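Local structure of Ufm1-specific protease (Caenorhabditis elegans, 5EJJ) at residues 31-43 with 48-62. The protein is a thiol protease that cleaves the peptide bond at the C-terminal glycine of the ubiquitin-like modifier ufm-1, releasing it from its target proteins. Residues are numbered along the deposited sequence; the frame is centred on the assembly and turned at random.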
loop_
_atom_site.group_PDB
_atom_site.type_symbol
_atom_site.label_atom_id
_atom_site.label_comp_id
_atom_site.label_asym_id
_atom_site.label_seq_id
_atom_site.Cartn_x
_atom_site.Cartn_y
_atom_site.Cartn_z
ATOM N N THR A 31 -27.327 12.699 1.877
ATOM C CA THR A 31 -28.105 12.797 3.115
ATOM C C THR A 31 -27.548 11.872 4.205
ATOM O O THR A 31 -26.572 12.205 4.881
ATOM C CB THR A 31 -29.626 12.486 2.888
ATOM O OG1 THR A 31 -29.806 11.124 2.464
ATOM C CG2 THR A 31 -30.242 13.437 1.847
ATOM N N THR A 32 -28.176 10.706 4.358
ATOM C CA THR A 32 -27.766 9.706 5.339
ATOM C C THR A 32 -26.583 8.870 4.835
ATOM O O THR A 32 -26.033 9.128 3.766
ATOM C CB THR A 32 -28.914 8.738 5.629
ATOM O OG1 THR A 32 -29.139 7.914 4.476
ATOM C CG2 THR A 32 -30.184 9.492 5.954
ATOM N N ILE A 33 -26.215 7.848 5.601
ATOM C CA ILE A 33 -25.069 7.003 5.277
ATOM C C ILE A 33 -25.403 5.518 5.452
ATOM O O ILE A 33 -25.950 5.109 6.485
ATOM C CB ILE A 33 -23.857 7.387 6.146
ATOM C CG1 ILE A 33 -23.217 8.668 5.613
ATOM C CG2 ILE A 33 -22.849 6.282 6.183
ATOM C CD1 ILE A 33 -22.052 9.179 6.429
ATOM N N GLY A 34 -25.090 4.720 4.431
ATOM C CA GLY A 34 -25.291 3.277 4.479
ATOM C C GLY A 34 -23.990 2.612 4.093
ATOM O O GLY A 34 -22.935 3.244 4.195
ATOM N N GLY A 35 -24.031 1.356 3.650
ATOM C CA GLY A 35 -22.822 0.768 3.087
ATOM C C GLY A 35 -22.812 -0.704 2.731
ATOM O O GLY A 35 -23.771 -1.425 2.996
ATOM N N PHE A 36 -21.707 -1.149 2.137
ATOM C CA PHE A 36 -21.533 -2.564 1.798
ATOM C C PHE A 36 -20.461 -3.271 2.646
ATOM O O PHE A 36 -19.495 -2.647 3.099
ATOM C CB PHE A 36 -21.222 -2.730 0.310
ATOM C CG PHE A 36 -21.999 -1.810 -0.565
ATOM C CD1 PHE A 36 -21.424 -0.636 -1.037
ATOM C CD2 PHE A 36 -23.315 -2.102 -0.905
ATOM C CE1 PHE A 36 -22.139 0.224 -1.855
ATOM C CE2 PHE A 36 -24.043 -1.249 -1.715
ATOM C CZ PHE A 36 -23.453 -0.083 -2.195
ATOM N N VAL A 37 -20.646 -4.577 2.834
ATOM C CA VAL A 37 -19.745 -5.400 3.636
ATOM C C VAL A 37 -19.135 -6.531 2.791
ATOM O O VAL A 37 -19.842 -7.394 2.267
ATOM C CB VAL A 37 -20.482 -5.965 4.873
ATOM C CG1 VAL A 37 -19.566 -6.779 5.744
ATOM C CG2 VAL A 37 -21.072 -4.842 5.659
ATOM N N PHE A 38 -17.816 -6.504 2.650
ATOM C CA PHE A 38 -17.123 -7.413 1.759
ATOM C C PHE A 38 -16.268 -8.346 2.592
ATOM O O PHE A 38 -15.759 -7.952 3.639
ATOM C CB PHE A 38 -16.249 -6.628 0.801
ATOM C CG PHE A 38 -17.014 -5.807 -0.184
ATOM C CD1 PHE A 38 -17.562 -6.394 -1.315
ATOM C CD2 PHE A 38 -17.167 -4.446 0.001
ATOM C CE1 PHE A 38 -18.265 -5.636 -2.255
ATOM C CE2 PHE A 38 -17.860 -3.676 -0.918
ATOM C CZ PHE A 38 -18.415 -4.268 -2.057
ATOM N N GLY A 39 -16.109 -9.587 2.143
ATOM C CA GLY A 39 -15.440 -10.552 2.982
ATOM C C GLY A 39 -15.202 -11.890 2.340
ATOM O O GLY A 39 -15.558 -12.112 1.180
ATOM N N ARG A 40 -14.573 -12.775 3.107
ATOM C CA ARG A 40 -14.318 -14.135 2.690
ATOM C C ARG A 40 -15.481 -15.029 3.150
ATOM O O ARG A 40 -15.524 -15.484 4.297
ATOM C CB ARG A 40 -12.983 -14.601 3.261
ATOM C CG ARG A 40 -11.793 -13.769 2.795
ATOM C CD ARG A 40 -10.483 -14.143 3.515
ATOM N NE ARG A 40 -9.366 -13.359 2.992
ATOM C CZ ARG A 40 -8.388 -12.846 3.731
ATOM N NH1 ARG A 40 -8.381 -13.028 5.043
ATOM N NH2 ARG A 40 -7.408 -12.159 3.153
ATOM N N LYS A 41 -16.425 -15.258 2.239
ATOM C CA LYS A 41 -17.706 -15.896 2.535
ATOM C C LYS A 41 -17.602 -17.271 3.148
ATOM O O LYS A 41 -18.396 -17.621 3.996
ATOM C CB LYS A 41 -18.553 -15.983 1.268
ATOM C CG LYS A 41 -20.015 -16.310 1.495
ATOM C CD LYS A 41 -20.817 -15.720 0.350
ATOM C CE LYS A 41 -22.077 -16.504 0.018
ATOM N NZ LYS A 41 -22.394 -16.303 -1.442
ATOM N N ALA A 42 -16.637 -18.067 2.720
ATOM C CA ALA A 42 -16.558 -19.435 3.224
ATOM C C ALA A 42 -16.191 -19.425 4.694
ATOM O O ALA A 42 -16.845 -20.084 5.504
ATOM C CB ALA A 42 -15.554 -20.248 2.439
ATOM N N ARG A 43 -15.158 -18.657 5.043
ATOM C CA ARG A 43 -14.700 -18.640 6.428
ATOM C C ARG A 43 -15.363 -17.566 7.278
ATOM O O ARG A 43 -14.933 -17.306 8.393
ATOM C CB ARG A 43 -13.171 -18.591 6.542
ATOM C CG ARG A 43 -12.535 -17.325 6.108
ATOM C CD ARG A 43 -11.037 -17.539 6.027
ATOM N NE ARG A 43 -10.333 -17.244 7.274
ATOM C CZ ARG A 43 -9.095 -16.747 7.313
ATOM N NH1 ARG A 43 -8.452 -16.494 6.177
ATOM N NH2 ARG A 43 -8.493 -16.502 8.476
ATOM N N HIS A 48 -13.610 -5.953 4.470
ATOM C CA HIS A 48 -13.777 -4.532 4.147
ATOM C C HIS A 48 -15.190 -4.067 4.455
ATOM O O HIS A 48 -16.148 -4.600 3.910
ATOM C CB HIS A 48 -13.550 -4.260 2.663
ATOM C CG HIS A 48 -12.178 -4.601 2.169
ATOM N ND1 HIS A 48 -11.050 -3.914 2.562
ATOM C CD2 HIS A 48 -11.762 -5.534 1.280
ATOM C CE1 HIS A 48 -9.992 -4.428 1.959
ATOM N NE2 HIS A 48 -10.396 -5.413 1.173
ATOM N N VAL A 49 -15.334 -3.067 5.315
ATOM C CA VAL A 49 -16.625 -2.434 5.478
ATOM C C VAL A 49 -16.589 -1.075 4.793
ATOM O O VAL A 49 -15.843 -0.182 5.184
ATOM C CB VAL A 49 -17.003 -2.311 6.942
ATOM C CG1 VAL A 49 -18.334 -1.617 7.063
ATOM C CG2 VAL A 49 -17.080 -3.689 7.564
ATOM N N LEU A 50 -17.366 -0.925 3.730
ATOM C CA LEU A 50 -17.323 0.326 2.984
ATOM C C LEU A 50 -18.587 1.168 3.153
ATOM O O LEU A 50 -19.685 0.746 2.789
ATOM C CB LEU A 50 -17.013 0.072 1.522
ATOM C CG LEU A 50 -15.595 -0.462 1.319
ATOM C CD1 LEU A 50 -15.339 -0.815 -0.160
ATOM C CD2 LEU A 50 -14.543 0.524 1.869
ATOM N N PHE A 51 -18.417 2.356 3.728
ATOM C CA PHE A 51 -19.531 3.260 3.968
ATOM C C PHE A 51 -19.771 4.172 2.763
ATOM O O PHE A 51 -18.836 4.513 2.020
ATOM C CB PHE A 51 -19.268 4.090 5.226
ATOM C CG PHE A 51 -19.229 3.284 6.478
ATOM C CD1 PHE A 51 -18.027 2.841 6.990
ATOM C CD2 PHE A 51 -20.392 2.954 7.140
ATOM C CE1 PHE A 51 -17.984 2.083 8.159
ATOM C CE2 PHE A 51 -20.362 2.182 8.310
ATOM C CZ PHE A 51 -19.159 1.746 8.816
ATOM N N ALA A 52 -21.029 4.566 2.579
ATOM C CA ALA A 52 -21.414 5.457 1.487
ATOM C C ALA A 52 -22.697 6.230 1.796
ATOM O O ALA A 52 -23.622 5.695 2.434
ATOM C CB ALA A 52 -21.595 4.670 0.210
ATOM N N TYR A 53 -22.746 7.485 1.335
ATOM C CA TYR A 53 -23.972 8.277 1.360
ATOM C C TYR A 53 -24.966 7.703 0.349
ATOM O O TYR A 53 -24.574 6.992 -0.575
ATOM C CB TYR A 53 -23.674 9.733 1.036
ATOM C CG TYR A 53 -22.772 10.431 2.028
ATOM C CD1 TYR A 53 -21.404 10.463 1.841
ATOM C CD2 TYR A 53 -23.291 11.073 3.145
ATOM C CE1 TYR A 53 -20.570 11.118 2.736
ATOM C CE2 TYR A 53 -22.466 11.724 4.051
ATOM C CZ TYR A 53 -21.104 11.747 3.838
ATOM O OH TYR A 53 -20.265 12.399 4.725
ATOM N N ALA A 54 -26.247 8.014 0.515
ATOM C CA ALA A 54 -27.297 7.330 -0.234
ATOM C C ALA A 54 -27.173 7.414 -1.752
ATOM O O ALA A 54 -27.631 6.498 -2.444
ATOM C CB ALA A 54 -28.662 7.793 0.220
ATOM N N GLU A 55 -26.561 8.489 -2.266
ATOM C CA GLU A 55 -26.322 8.598 -3.714
ATOM C C GLU A 55 -25.579 7.364 -4.189
ATOM O O GLU A 55 -25.974 6.720 -5.164
ATOM C CB GLU A 55 -25.464 9.807 -4.098
ATOM C CG GLU A 55 -25.887 11.115 -3.519
ATOM C CD GLU A 55 -25.052 11.490 -2.313
ATOM O OE1 GLU A 55 -25.510 11.213 -1.174
ATOM O OE2 GLU A 55 -23.939 12.048 -2.509
ATOM N N ASP A 56 -24.508 7.033 -3.474
ATOM C CA ASP A 56 -23.567 6.022 -3.920
ATOM C C ASP A 56 -23.957 4.601 -3.556
ATOM O O ASP A 56 -23.210 3.673 -3.847
ATOM C CB ASP A 56 -22.178 6.346 -3.388
ATOM C CG ASP A 56 -21.784 7.803 -3.627
ATOM O OD1 ASP A 56 -21.445 8.157 -4.790
ATOM O OD2 ASP A 56 -21.810 8.591 -2.649
ATOM N N LEU A 57 -25.122 4.413 -2.943
ATOM C CA LEU A 57 -25.596 3.055 -2.662
ATOM C C LEU A 57 -26.283 2.417 -3.865
ATOM O O LEU A 57 -27.203 1.607 -3.708
ATOM C CB LEU A 57 -26.514 3.014 -1.448
ATOM C CG LEU A 57 -25.789 3.385 -0.158
ATOM C CD1 LEU A 57 -26.770 3.566 0.979
ATOM C CD2 LEU A 57 -24.752 2.338 0.206
ATOM N N THR A 58 -25.812 2.791 -5.058
ATOM C CA THR A 58 -26.269 2.247 -6.330
ATOM C C THR A 58 -25.644 0.890 -6.623
ATOM O O THR A 58 -24.495 0.642 -6.276
ATOM C CB THR A 58 -25.851 3.171 -7.485
ATOM O OG1 THR A 58 -24.435 3.375 -7.451
ATOM C CG2 THR A 58 -26.528 4.517 -7.375
ATOM N N GLU A 59 -26.398 0.028 -7.293
ATOM C CA GLU A 59 -25.862 -1.221 -7.832
ATOM C C GLU A 59 -24.638 -0.999 -8.714
ATOM O O GLU A 59 -23.775 -1.866 -8.811
ATOM C CB GLU A 59 -26.926 -1.959 -8.638
ATOM C CG GLU A 59 -27.246 -3.345 -8.115
ATOM C CD GLU A 59 -26.317 -4.415 -8.679
ATOM O OE1 GLU A 59 -26.317 -4.608 -9.917
ATOM O OE2 GLU A 59 -25.594 -5.065 -7.885
ATOM N N SER A 60 -24.569 0.159 -9.364
ATOM C CA SER A 60 -23.421 0.486 -10.224
ATOM C C SER A 60 -22.135 0.589 -9.418
ATOM O O SER A 60 -21.090 0.079 -9.838
ATOM C CB SER A 60 -23.642 1.795 -10.991
ATOM O OG SER A 60 -24.956 1.848 -11.521
ATOM N N ASN A 61 -22.216 1.253 -8.265
ATOM C CA ASN A 61 -21.047 1.406 -7.410
ATOM C C ASN A 61 -20.717 0.126 -6.663
ATOM O O ASN A 61 -19.558 -0.127 -6.375
ATOM C CB ASN A 61 -21.171 2.608 -6.460
ATOM C CG ASN A 61 -20.833 3.941 -7.152
ATOM O OD1 ASN A 61 -20.117 3.958 -8.159
ATOM N ND2 ASN A 61 -21.349 5.059 -6.617
ATOM N N ARG A 62 -21.718 -0.692 -6.372
ATOM C CA ARG A 62 -21.446 -1.943 -5.690
ATOM C C ARG A 62 -20.543 -2.765 -6.583
ATOM O O ARG A 62 -19.534 -3.299 -6.144
ATOM C CB ARG A 62 -22.727 -2.712 -5.373
ATOM C CG ARG A 62 -22.536 -3.819 -4.349
ATOM C CD ARG A 62 -23.644 -4.900 -4.386
ATOM N NE ARG A 62 -23.917 -5.455 -5.727
ATOM C CZ ARG A 62 -23.057 -6.155 -6.486
ATOM N NH1 ARG A 62 -21.813 -6.418 -6.086
ATOM N NH2 ARG A 62 -23.446 -6.592 -7.680
#
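Gly34 pairs with Ala52, Phe36 with Leu50 and Phe38 with His48, each through two backbone hydrogen bonds. These antiparallel pairs join strands 33-40 and 45-53 as the arms of a beta hairpin. Gly34 N reaches Ala52 O at 2.7 Å. A weak bond from Ala54 N to Thr32 O extends the pairing beyond the strand ends.

Apolar packing differs on the two faces. On one, Ile33 and Tyr53 lie side by side. Ile33 CG1 sits over the tyrosine ring in a CH-pi contact, 3.8 Å from its centroid, and CD1 continues along the ring to 3.5 Å from Tyr53 CE2. Thr31 O meets the same ring at its edge. Without the ring, as with an alanine at Tyr53, Ile33 CG1 and CD1 would probably lose the face they rest on. On the other face, the chain turns back after Tyr53, bringing Leu57 CD2 to 3.6 Å from Phe36 CZ. Leu57 CD1 packs on Gly34 CA at 3.8 Å. Arg62 CG lies over one face of the Phe36 ring, toward its rim, in a CH-pi contact 4.1 Å from the centroid. With CG anti to the backbone N (chi1 -164°), the side chain of Arg62 passes across the Phe36 ring at about a right angle. Phe38 CE2 touches Leu50 CD1 at 3.9 Å.

Thr58 is the N-cap residue of helix 59-68, its OG1 accepting from Asn61 N. Arg62 NE and NH2 both donate to Glu59 OE2 in a salt bridge, while NH1 pairs with Glu66.

The hairpin belongs to the N-terminal MPN domain. Strand 74-81 flanks strand 33-40 on its other edge. Helix 8-19 packs on the Val49 and Phe51 face, and helix 59-68 on the Phe36, Phe38 and Leu50 face.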